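Local coordinates for major capsid protein (Faustovirus, PDB 5J7O) that probably builds the capsid of a large double-stranded DNA virus, its double jelly-roll chains assembling into trimers, at residues R188-V193 / F321-I326; D199-L204 / L299-R304; G227-V232 / Q278-A283; F174-E179 / Y463-W468. All blocks are in the same frame, centred on the assembly; numbering follows the deposited sequence.

Contact 1 (R188-V193 / F321-I326); sequences RVKFEV and FITVDI
V189 faces V324, and F191 faces I322, across two antiparallel strands at the middle of a four-stranded sheet that fits one wall of a jelly-roll. The segment axes approach to 4.6 Å, and their directions differ by 165°. K190 and T323 form a hydrogen-bonded pair. K190 N gives to T323 O at 2.7 Å, and T323 N gives back to K190 O at 2.9 Å. E192 and F321 repeat the pattern. The bond from E192 N to F321 O is nearly straight at 177°.

V189, F191, I322 and V324 share the buried face. F191 CG, anti to the backbone N (chi1 178°), carries the ring to the side of I322, whose CD1 lies 3.7 Å from F191 CD1. The F191 ring also meets F303 edge to face. V193 CG2 stands over one of its faces, toward the rim.

The other face carries R188, K190, E192, T323 and D325, with the F321 ring at one end. K190 and T323 lie side by side there, with 3.9 Å between their CB atoms. E192 OE1 has two partners: a weakly hydrogen-bonded salt bridge from K190 NZ of the same strand, at 3.2 Å, and a weak bond from T323 OG1. D325 and R188 also run side by side, but the guanidinium leads away and no salt bridge forms. D325 OD1 bonds instead to T88 OG1 of strand 88-92, while D325 OD2 rests 3.4 Å from R188 CG.

Contact 2 (D199-L204 / L299-R304); sequences DEYTAL and LLFWFR
Y201 and D199 lie on strand 196-202, an edge strand, within this chain, of a four-stranded jelly-roll sheet. They pack against the loop 299-304, which holds an inverse gamma turn centred on L300. The contact is buried.

Y201 reaches across to the turn. Its CG sits in the crowded position between the backbone N and the carbonyl carbon (chi1 62°). The hydroxyl accepts the bond from L300 N, with 2.9 Å from that nitrogen to Y201 OH. Y201 and L300 cross at about a right angle, and Y201 CZ lies 4.1 Å from L300 CB. The edge of the Y201 ring also points at the face of F301, an edge-to-face pair. The centroids are 5.3 Å apart and the planes 62°. Y201 CE2 stands above the F301 face, offset toward the rim, 4.0 Å from F301 CE1.

D199 comes to the same F301 ring at its edge. The two side chains run past one another, pointing opposite ways. D199 OD1 is held by Y421 N of strand 415-428. D199 OD2 is buried with no polar partner in the model, which might favour the protonated acid. W302 adds its rim on this side, with CZ3 4.2 Å from D199 CB. Beyond the contact, R304 NH1 bonds to N552 and Y548 of the second subunit, linking this loop to the trimer interface. D199 comes closest to the loop in the F301 ring plane, where D199 OD2 lies 3.2 Å from F301 CD1.

Contact 3 (G227-V232 / Q278-A283); sequences GQEVPV and QVVFGA
E229 crosses V280 at about a right angle, its carboxylate lying against the valine side chain. E229 OE2 is 3.3 Å from V280 CG2. E229 CG lies between the backbone N and the carbonyl carbon (chi1 63°), and the chain runs extended from there, bringing the carboxylate to V280 and G282 N. E229 OE1 accepts from G282 N at 3.0 Å, on its anti side and 19° out of the carboxylate plane. The same oxygen bonds to T285 OG1. E229 OE2 forms a salt bridge with R274 of the third subunit, so both carboxylate oxygens are held.

V232 and F281 also cross at about a right angle. V232 CG2 touches F281 CE1 at 3.7 Å. A water sits over the centre of one face of the F281 ring. It gives a bond to V230 O and accepts one from F281 N, bridging the two segments where they do not bond directly. P231 and Q278 meet obliquely. P231 CB lies 3.3 Å from Q278 NE2, a packing contact.

The backbones bond only at V232 and V279, an antiparallel hydrogen-bonded pair. V232 N gives to V279 O at 2.8 Å, and V279 N gives to V232 O at 2.9 Å.

This pair belongs to the two-stranded ribbon of 232-240 and 273-280. Segment 227-232 leads into it from helix 216-225, and V230 packs on R224 of that helix. Q278, V279 and V280 also pair antiparallel with a strand of the third subunit, which carries the sheet across the trimer interface.

Contact 4 (F174-E179 / Y463-W468); sequences FVRYCE and YQWRDW
W465 of the short helix 464-467 takes the guanidinium of R176 flat on its indole. The centres are 3.5 Å apart and the planes differ by 10°, a cation-pi stack over the six-membered ring. R176 CD adds a CH-pi contact over the five-membered ring. R466 CB covers the opposite face of the indole. R176 NE is bonded to Q284 O, a second hold on the stacked group. W465 O accepts from E179 N at 2.8 Å.

R466 follows. Its CG lies 3.5 Å from E179 OE1, which is itself bonded to H469 NE2. The R466 guanidinium turns to D467 and grips OD1 side-on through NE and NH2. NH2 also bonds to N476.

W468 closes the segment. Its NE1 gives to E179 O at 2.8 Å, with the oxygen in the ring plane. C178 SG lies obliquely off the five-membered ring, 4.8 Å from its centroid.

This buried structural contact packs the end of strand 170-177 on the helix just before strand 473-490. R274 of the third subunit packs on W465. Strand 333-336 pairs with 170-177, and its F334 touches C178, Q464 and W465. From the helix, R466 and D467 rest on V474 of strand 473-490.

Contacts 1 and 2 lie about 9 Å apart between centres and share one sheet. Strand 186-193 pairs with 321-326 in contact 1 and neighbours 196-202 of contact 2, through V189 with Y201 and F191 with D199. Contact 1 is pairing within the sheet, and contact 2 packs loop 299-304 against its edge strand. Contacts 3 and 4 are about 13 Å apart between centres and join where Y177 N probably hydrogen-bonds to A283 O. Both touch the third subunit. Contacts 2 and 4 meet where A203 packs on W468. Contacts 1 and 3 are about 30 Å apart between centres. Along the chain, contact 4 spans the other three, contact 1 encloses contact 2, and contact 2 encloses contact 3.

Contact 1 (R188-V193 / F321-I326)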
# COMPACT_ATOMS: atom_id res chain seq x y z
N ARG B 188 11.41 -22.59 -18.52
CA ARG B 188 10.41 -23.63 -18.46
C ARG B 188 10.59 -24.43 -17.18
O ARG B 188 11.71 -24.59 -16.68
CB ARG B 188 10.48 -24.57 -19.68
CG ARG B 188 10.73 -23.86 -21.00
CD ARG B 188 10.36 -24.73 -22.19
NE ARG B 188 8.93 -24.72 -22.45
CZ ARG B 188 8.32 -23.83 -23.23
NH1 ARG B 188 9.02 -22.88 -23.84
NH2 ARG B 188 7.01 -23.89 -23.41
N VAL B 189 9.48 -24.91 -16.63
CA VAL B 189 9.47 -25.74 -15.43
C VAL B 189 8.58 -26.94 -15.71
O VAL B 189 7.40 -26.78 -16.04
CB VAL B 189 8.96 -24.97 -14.20
CG1 VAL B 189 8.95 -25.87 -12.98
CG2 VAL B 189 9.81 -23.73 -13.95
N LYS B 190 9.14 -28.14 -15.58
CA LYS B 190 8.47 -29.37 -16.00
C LYS B 190 8.30 -30.33 -14.84
O LYS B 190 9.22 -30.53 -14.04
CB LYS B 190 9.26 -30.06 -17.12
CG LYS B 190 9.13 -29.40 -18.49
CD LYS B 190 10.16 -29.96 -19.46
CE LYS B 190 10.13 -31.48 -19.49
NZ LYS B 190 11.21 -32.04 -20.34
N PHE B 191 7.11 -30.93 -14.75
CA PHE B 191 6.84 -32.07 -13.89
C PHE B 191 6.68 -33.28 -14.80
O PHE B 191 5.66 -33.41 -15.49
CB PHE B 191 5.60 -31.84 -13.03
CG PHE B 191 5.25 -33.01 -12.15
CD1 PHE B 191 6.24 -33.81 -11.60
CD2 PHE B 191 3.92 -33.33 -11.89
CE1 PHE B 191 5.92 -34.88 -10.79
CE2 PHE B 191 3.60 -34.40 -11.08
CZ PHE B 191 4.60 -35.18 -10.54
N GLU B 192 7.67 -34.16 -14.80
CA GLU B 192 7.81 -35.20 -15.81
C GLU B 192 7.58 -36.57 -15.20
O GLU B 192 8.17 -36.90 -14.16
CB GLU B 192 9.20 -35.12 -16.45
CG GLU B 192 9.27 -35.57 -17.89
CD GLU B 192 10.58 -35.17 -18.55
OE1 GLU B 192 11.25 -34.26 -18.02
OE2 GLU B 192 10.93 -35.77 -19.58
N VAL B 193 6.73 -37.37 -15.84
CA VAL B 193 6.44 -38.74 -15.41
C VAL B 193 6.47 -39.64 -16.64
O VAL B 193 5.79 -39.36 -17.63
CB VAL B 193 5.08 -38.85 -14.69
CG1 VAL B 193 4.87 -40.27 -14.19
CG2 VAL B 193 4.99 -37.86 -13.55
N PHE B 321 10.36 -36.55 -12.23
CA PHE B 321 11.43 -35.56 -12.24
C PHE B 321 10.83 -34.16 -12.28
O PHE B 321 9.71 -33.95 -12.75
CB PHE B 321 12.37 -35.74 -13.44
CG PHE B 321 13.03 -37.08 -13.50
CD1 PHE B 321 14.22 -37.30 -12.84
CD2 PHE B 321 12.47 -38.11 -14.23
CE1 PHE B 321 14.84 -38.54 -12.89
CE2 PHE B 321 13.08 -39.35 -14.29
CZ PHE B 321 14.27 -39.56 -13.62
N ILE B 322 11.61 -33.20 -11.77
CA ILE B 322 11.34 -31.78 -11.95
C ILE B 322 12.47 -31.22 -12.81
O ILE B 322 13.63 -31.19 -12.39
CB ILE B 322 11.24 -31.04 -10.61
CG1 ILE B 322 10.00 -31.48 -9.84
CG2 ILE B 322 11.22 -29.53 -10.84
CD1 ILE B 322 8.70 -31.20 -10.57
N THR B 323 12.13 -30.79 -14.02
CA THR B 323 13.09 -30.26 -14.97
C THR B 323 12.90 -28.75 -15.09
O THR B 323 11.76 -28.28 -15.20
CB THR B 323 12.94 -30.92 -16.34
OG1 THR B 323 13.41 -32.28 -16.27
CG2 THR B 323 13.71 -30.17 -17.41
N VAL B 324 14.00 -28.01 -15.04
CA VAL B 324 13.97 -26.55 -15.07
C VAL B 324 14.94 -26.06 -16.13
O VAL B 324 16.14 -26.38 -16.07
CB VAL B 324 14.31 -25.94 -13.70
CG1 VAL B 324 14.26 -24.43 -13.77
CG2 VAL B 324 13.37 -26.46 -12.62
N ASP B 325 14.44 -25.28 -17.08
CA ASP B 325 15.28 -24.59 -18.05
C ASP B 325 15.65 -23.22 -17.49
O ASP B 325 14.79 -22.49 -17.00
CB ASP B 325 14.57 -24.44 -19.39
CG ASP B 325 14.35 -25.78 -20.08
OD1 ASP B 325 15.03 -26.76 -19.72
OD2 ASP B 325 13.49 -25.84 -20.99
N ILE B 326 16.93 -22.87 -17.57
CA ILE B 326 17.47 -21.66 -16.97
C ILE B 326 17.75 -20.64 -18.07
O ILE B 326 18.34 -20.98 -19.10
CB ILE B 326 18.73 -21.94 -16.15
CG1 ILE B 326 18.41 -22.94 -15.03
CG2 ILE B 326 19.30 -20.66 -15.56
CD1 ILE B 326 17.35 -22.45 -14.07

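Contact 2 (D199-L204 / L299-R304)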
# COMPACT_ATOMS: atom_id res chain seq x y z
N ASP B 199 2.89 -31.75 -16.52
CA ASP B 199 2.47 -30.36 -16.47
C ASP B 199 3.72 -29.49 -16.58
O ASP B 199 4.80 -29.87 -16.13
CB ASP B 199 1.70 -30.03 -15.19
CG ASP B 199 1.06 -28.66 -15.23
OD1 ASP B 199 0.73 -28.19 -16.35
OD2 ASP B 199 0.88 -28.04 -14.16
N GLU B 200 3.54 -28.31 -17.17
CA GLU B 200 4.66 -27.41 -17.39
C GLU B 200 4.14 -25.99 -17.58
O GLU B 200 3.02 -25.79 -18.04
CB GLU B 200 5.49 -27.83 -18.61
CG GLU B 200 4.66 -28.07 -19.85
CD GLU B 200 5.50 -28.29 -21.09
OE1 GLU B 200 6.66 -27.82 -21.11
OE2 GLU B 200 5.01 -28.93 -22.04
N TYR B 201 4.98 -25.02 -17.22
CA TYR B 201 4.66 -23.61 -17.43
C TYR B 201 5.95 -22.86 -17.71
O TYR B 201 7.06 -23.38 -17.51
CB TYR B 201 3.92 -23.02 -16.23
CG TYR B 201 4.69 -23.04 -14.93
CD1 TYR B 201 5.58 -22.02 -14.61
CD2 TYR B 201 4.52 -24.07 -14.01
CE1 TYR B 201 6.28 -22.03 -13.42
CE2 TYR B 201 5.22 -24.08 -12.82
CZ TYR B 201 6.10 -23.06 -12.53
OH TYR B 201 6.80 -23.08 -11.35
N THR B 202 5.81 -21.62 -18.17
CA THR B 202 6.94 -20.78 -18.52
C THR B 202 7.00 -19.57 -17.59
O THR B 202 6.22 -19.45 -16.64
CB THR B 202 6.86 -20.34 -19.98
OG1 THR B 202 5.74 -19.46 -20.16
CG2 THR B 202 6.69 -21.55 -20.90
N ALA B 203 7.93 -18.66 -17.88
CA ALA B 203 7.96 -17.38 -17.19
C ALA B 203 6.70 -16.57 -17.48
O ALA B 203 6.30 -15.72 -16.67
CB ALA B 203 9.21 -16.59 -17.58
N LEU B 204 6.07 -16.81 -18.64
CA LEU B 204 4.83 -16.12 -18.96
C LEU B 204 3.72 -16.50 -17.98
O LEU B 204 2.96 -15.63 -17.55
CB LEU B 204 4.42 -16.45 -20.40
CG LEU B 204 5.40 -15.94 -21.45
CD1 LEU B 204 4.95 -16.32 -22.84
CD2 LEU B 204 5.55 -14.44 -21.32
N LEU B 299 7.43 -23.55 -7.02
CA LEU B 299 6.99 -24.23 -8.24
C LEU B 299 5.46 -24.23 -8.25
O LEU B 299 4.83 -24.87 -7.41
CB LEU B 299 7.56 -25.64 -8.31
CG LEU B 299 9.09 -25.71 -8.27
CD1 LEU B 299 9.58 -27.11 -8.62
CD2 LEU B 299 9.72 -24.67 -9.18
N LEU B 300 4.88 -23.51 -9.21
CA LEU B 300 3.46 -23.17 -9.19
C LEU B 300 2.60 -24.26 -9.83
O LEU B 300 1.84 -24.03 -10.77
CB LEU B 300 3.24 -21.83 -9.88
CG LEU B 300 4.24 -20.72 -9.54
CD1 LEU B 300 4.31 -19.69 -10.66
CD2 LEU B 300 3.87 -20.05 -8.22
N PHE B 301 2.73 -25.48 -9.30
CA PHE B 301 1.90 -26.58 -9.75
C PHE B 301 0.66 -26.72 -8.86
O PHE B 301 0.56 -26.12 -7.79
CB PHE B 301 2.69 -27.89 -9.77
CG PHE B 301 3.76 -27.94 -10.82
CD1 PHE B 301 3.43 -27.91 -12.17
CD2 PHE B 301 5.10 -28.03 -10.47
CE1 PHE B 301 4.41 -27.97 -13.14
CE2 PHE B 301 6.08 -28.08 -11.44
CZ PHE B 301 5.74 -28.05 -12.77
N TRP B 302 -0.29 -27.54 -9.32
CA TRP B 302 -1.56 -27.66 -8.61
C TRP B 302 -1.38 -28.36 -7.26
O TRP B 302 -2.08 -28.03 -6.30
CB TRP B 302 -2.58 -28.41 -9.47
CG TRP B 302 -2.44 -29.89 -9.38
CD1 TRP B 302 -3.12 -30.73 -8.53
CD2 TRP B 302 -1.56 -30.73 -10.13
NE1 TRP B 302 -2.71 -32.02 -8.71
CE2 TRP B 302 -1.75 -32.05 -9.69
CE3 TRP B 302 -0.62 -30.48 -11.14
CZ2 TRP B 302 -1.04 -33.12 -10.23
CZ3 TRP B 302 0.08 -31.55 -11.67
CH2 TRP B 302 -0.13 -32.85 -11.21
N PHE B 303 -0.43 -29.29 -7.17
CA PHE B 303 -0.32 -30.13 -5.98
C PHE B 303 0.36 -29.38 -4.84
O PHE B 303 0.86 -30.00 -3.90
CB PHE B 303 0.44 -31.43 -6.30
CG PHE B 303 1.76 -31.22 -6.97
CD1 PHE B 303 2.90 -30.92 -6.23
CD2 PHE B 303 1.88 -31.35 -8.34
CE1 PHE B 303 4.12 -30.74 -6.85
CE2 PHE B 303 3.10 -31.18 -8.97
CZ PHE B 303 4.22 -30.87 -8.22
N ARG B 304 0.39 -28.05 -4.93
CA ARG B 304 0.82 -27.25 -3.80
C ARG B 304 -0.22 -27.28 -2.68
O ARG B 304 0.14 -27.21 -1.50
CB ARG B 304 1.09 -25.82 -4.26
CG ARG B 304 1.19 -24.78 -3.15
CD ARG B 304 1.84 -23.51 -3.68
NE ARG B 304 3.14 -23.82 -4.29
CZ ARG B 304 4.28 -23.83 -3.62
NH1 ARG B 304 4.30 -23.54 -2.33
NH2 ARG B 304 5.42 -24.14 -4.24

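Contact 3 (G227-V232 / Q278-A283)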
# COMPACT_ATOMS: atom_id res chain seq x y z
N GLY B 227 13.40 -12.56 -5.49
CA GLY B 227 14.51 -11.64 -5.65
C GLY B 227 14.15 -10.24 -6.09
O GLY B 227 15.01 -9.53 -6.62
N GLN B 228 12.91 -9.81 -5.88
CA GLN B 228 12.51 -8.43 -6.17
C GLN B 228 12.73 -7.58 -4.92
O GLN B 228 12.34 -7.98 -3.82
CB GLN B 228 11.05 -8.37 -6.61
CG GLN B 228 10.51 -6.95 -6.79
CD GLN B 228 11.07 -6.26 -8.02
OE1 GLN B 228 11.70 -6.88 -8.87
NE2 GLN B 228 10.83 -4.95 -8.11
N GLU B 229 13.36 -6.42 -5.10
CA GLU B 229 13.62 -5.54 -3.97
C GLU B 229 12.32 -5.04 -3.36
O GLU B 229 11.29 -4.93 -4.04
CB GLU B 229 14.49 -4.36 -4.41
CG GLU B 229 13.84 -3.45 -5.44
CD GLU B 229 14.82 -2.44 -6.01
OE1 GLU B 229 16.01 -2.48 -5.65
OE2 GLU B 229 14.38 -1.60 -6.83
N VAL B 230 12.36 -4.76 -2.07
CA VAL B 230 11.19 -4.33 -1.30
C VAL B 230 11.40 -2.88 -0.91
O VAL B 230 12.49 -2.52 -0.46
CB VAL B 230 10.99 -5.21 -0.05
CG1 VAL B 230 9.78 -4.74 0.75
CG2 VAL B 230 10.84 -6.67 -0.44
N PRO B 231 10.40 -2.01 -1.07
CA PRO B 231 10.56 -0.62 -0.64
C PRO B 231 10.81 -0.52 0.85
O PRO B 231 10.37 -1.37 1.64
CB PRO B 231 9.22 0.03 -1.02
CG PRO B 231 8.64 -0.87 -2.07
CD PRO B 231 9.10 -2.25 -1.72
N VAL B 232 11.54 0.52 1.24
CA VAL B 232 11.84 0.80 2.64
C VAL B 232 11.41 2.23 2.94
O VAL B 232 11.88 3.17 2.28
CB VAL B 232 13.33 0.59 2.98
CG1 VAL B 232 13.60 0.96 4.42
CG2 VAL B 232 13.73 -0.85 2.71
N GLN B 278 9.97 6.62 0.19
CA GLN B 278 10.36 5.23 0.06
C GLN B 278 11.65 5.13 -0.75
O GLN B 278 11.82 5.82 -1.75
CB GLN B 278 9.25 4.41 -0.60
CG GLN B 278 7.93 4.49 0.13
CD GLN B 278 7.24 3.14 0.23
OE1 GLN B 278 6.93 2.68 1.33
NE2 GLN B 278 7.01 2.51 -0.91
N VAL B 279 12.55 4.27 -0.28
CA VAL B 279 13.80 4.01 -0.97
C VAL B 279 13.92 2.51 -1.21
O VAL B 279 13.40 1.70 -0.45
CB VAL B 279 15.03 4.53 -0.18
CG1 VAL B 279 14.96 6.05 -0.03
CG2 VAL B 279 15.11 3.86 1.17
N VAL B 280 14.61 2.16 -2.29
CA VAL B 280 14.95 0.78 -2.59
C VAL B 280 16.46 0.70 -2.78
O VAL B 280 17.10 1.64 -3.24
CB VAL B 280 14.21 0.25 -3.84
CG1 VAL B 280 12.71 0.18 -3.58
CG2 VAL B 280 14.50 1.14 -5.05
N PHE B 281 17.02 -0.44 -2.38
CA PHE B 281 18.46 -0.66 -2.51
C PHE B 281 18.74 -2.16 -2.58
O PHE B 281 19.59 -2.69 -1.86
CB PHE B 281 19.23 0.02 -1.38
CG PHE B 281 18.66 -0.22 -0.00
CD1 PHE B 281 17.65 0.59 0.50
CD2 PHE B 281 19.15 -1.24 0.79
CE1 PHE B 281 17.13 0.37 1.76
CE2 PHE B 281 18.64 -1.46 2.06
CZ PHE B 281 17.63 -0.66 2.54
N GLY B 282 18.04 -2.85 -3.48
CA GLY B 282 18.20 -4.28 -3.62
C GLY B 282 18.71 -4.72 -4.98
O GLY B 282 19.55 -4.05 -5.59
N ALA B 283 18.20 -5.85 -5.46
CA ALA B 283 18.74 -6.46 -6.67
C ALA B 283 18.48 -5.62 -7.92
O ALA B 283 19.24 -5.70 -8.89
CB ALA B 283 18.15 -7.86 -6.86
O HOH W 1 15.71 -2.73 -0.58

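Contact 4 (F174-E179 / Y463-W468)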
# COMPACT_ATOMS: atom_id res chain seq x y z
N PHE B 174 27.74 0.08 -13.22
CA PHE B 174 27.09 -0.67 -12.16
C PHE B 174 26.31 -1.84 -12.76
O PHE B 174 26.13 -1.95 -13.97
CB PHE B 174 26.16 0.24 -11.35
CG PHE B 174 26.88 1.16 -10.40
CD1 PHE B 174 28.26 1.19 -10.35
CD2 PHE B 174 26.16 1.99 -9.55
CE1 PHE B 174 28.92 2.04 -9.47
CE2 PHE B 174 26.82 2.84 -8.67
CZ PHE B 174 28.20 2.87 -8.64
N VAL B 175 25.85 -2.73 -11.88
CA VAL B 175 25.08 -3.89 -12.30
C VAL B 175 23.74 -3.88 -11.59
O VAL B 175 23.60 -3.37 -10.47
CB VAL B 175 25.83 -5.22 -12.05
CG1 VAL B 175 26.98 -5.37 -13.02
CG2 VAL B 175 26.32 -5.28 -10.61
N ARG B 176 22.74 -4.44 -12.26
CA ARG B 176 21.40 -4.55 -11.72
C ARG B 176 20.79 -5.85 -12.21
O ARG B 176 21.18 -6.37 -13.26
CB ARG B 176 20.51 -3.37 -12.15
CG ARG B 176 19.53 -3.72 -13.25
CD ARG B 176 19.02 -2.48 -13.95
NE ARG B 176 18.30 -1.57 -13.06
CZ ARG B 176 18.11 -0.28 -13.30
NH1 ARG B 176 18.59 0.27 -14.41
NH2 ARG B 176 17.44 0.47 -12.44
N TYR B 177 19.83 -6.36 -11.46
CA TYR B 177 19.02 -7.48 -11.90
C TYR B 177 17.73 -6.98 -12.55
O TYR B 177 17.23 -5.91 -12.23
CB TYR B 177 18.68 -8.42 -10.74
CG TYR B 177 19.80 -9.39 -10.41
CD1 TYR B 177 20.78 -9.06 -9.48
CD2 TYR B 177 19.88 -10.62 -11.04
CE1 TYR B 177 21.81 -9.94 -9.18
CE2 TYR B 177 20.91 -11.51 -10.75
CZ TYR B 177 21.87 -11.16 -9.82
OH TYR B 177 22.88 -12.04 -9.53
N CYS B 178 17.22 -7.77 -13.49
CA CYS B 178 15.91 -7.48 -14.04
C CYS B 178 14.85 -7.60 -12.95
O CYS B 178 15.07 -8.22 -11.90
CB CYS B 178 15.59 -8.42 -15.20
SG CYS B 178 15.28 -10.13 -14.70
N GLU B 179 13.70 -6.97 -13.18
CA GLU B 179 12.62 -7.07 -12.21
C GLU B 179 12.09 -8.49 -12.18
O GLU B 179 11.96 -9.15 -13.21
CB GLU B 179 11.50 -6.08 -12.55
CG GLU B 179 11.84 -4.65 -12.19
CD GLU B 179 10.63 -3.74 -12.24
OE1 GLU B 179 9.73 -3.98 -13.07
OE2 GLU B 179 10.58 -2.78 -11.44
N TYR B 463 15.47 -0.59 -21.33
CA TYR B 463 14.56 -0.83 -20.23
C TYR B 463 13.98 -2.23 -20.26
O TYR B 463 12.95 -2.49 -19.61
CB TYR B 463 13.44 0.21 -20.23
CG TYR B 463 13.85 1.56 -19.67
CD1 TYR B 463 14.44 2.52 -20.49
CD2 TYR B 463 13.64 1.87 -18.34
CE1 TYR B 463 14.82 3.75 -19.98
CE2 TYR B 463 14.01 3.10 -17.82
CZ TYR B 463 14.60 4.04 -18.65
OH TYR B 463 14.97 5.26 -18.14
N GLN B 464 14.61 -3.15 -21.00
CA GLN B 464 14.14 -4.54 -21.02
C GLN B 464 14.17 -5.16 -19.64
O GLN B 464 13.33 -6.01 -19.32
CB GLN B 464 14.98 -5.37 -21.99
CG GLN B 464 14.49 -6.80 -22.14
CD GLN B 464 15.60 -7.78 -22.47
OE1 GLN B 464 15.34 -8.97 -22.69
NE2 GLN B 464 16.83 -7.29 -22.51
N TRP B 465 15.14 -4.77 -18.81
CA TRP B 465 15.21 -5.25 -17.43
C TRP B 465 13.91 -5.00 -16.68
O TRP B 465 13.61 -5.72 -15.71
CB TRP B 465 16.37 -4.58 -16.70
CG TRP B 465 16.18 -3.11 -16.50
CD1 TRP B 465 16.53 -2.11 -17.37
CD2 TRP B 465 15.59 -2.46 -15.37
NE1 TRP B 465 16.20 -0.89 -16.84
CE2 TRP B 465 15.62 -1.07 -15.61
CE3 TRP B 465 15.03 -2.92 -14.17
CZ2 TRP B 465 15.12 -0.14 -14.71
CZ3 TRP B 465 14.54 -2.00 -13.27
CH2 TRP B 465 14.58 -0.62 -13.54
N ARG B 466 13.13 -4.01 -17.09
CA ARG B 466 11.87 -3.64 -16.45
C ARG B 466 10.64 -4.01 -17.28
O ARG B 466 9.64 -4.46 -16.72
CB ARG B 466 11.85 -2.13 -16.18
CG ARG B 466 10.60 -1.62 -15.48
CD ARG B 466 10.48 -0.12 -15.65
NE ARG B 466 10.16 0.23 -17.03
CZ ARG B 466 10.24 1.46 -17.53
NH1 ARG B 466 10.63 2.47 -16.75
NH2 ARG B 466 9.93 1.69 -18.79
N ASP B 467 10.71 -3.84 -18.60
CA ASP B 467 9.54 -4.01 -19.46
C ASP B 467 9.22 -5.46 -19.80
O ASP B 467 8.17 -5.72 -20.38
CB ASP B 467 9.72 -3.23 -20.76
CG ASP B 467 9.79 -1.73 -20.55
OD1 ASP B 467 9.39 -1.26 -19.47
OD2 ASP B 467 10.24 -1.02 -21.48
N TRP B 468 10.09 -6.41 -19.44
CA TRP B 468 9.93 -7.77 -19.95
C TRP B 468 8.64 -8.42 -19.45
O TRP B 468 8.03 -9.22 -20.18
CB TRP B 468 11.14 -8.63 -19.58
CG TRP B 468 11.16 -9.07 -18.15
CD1 TRP B 468 11.73 -8.42 -17.09
CD2 TRP B 468 10.60 -10.28 -17.62
NE1 TRP B 468 11.55 -9.15 -15.94
CE2 TRP B 468 10.86 -10.29 -16.24
CE3 TRP B 468 9.90 -11.35 -18.19
CZ2 TRP B 468 10.44 -11.33 -15.41
CZ3 TRP B 468 9.48 -12.38 -17.37
CH2 TRP B 468 9.75 -12.36 -15.99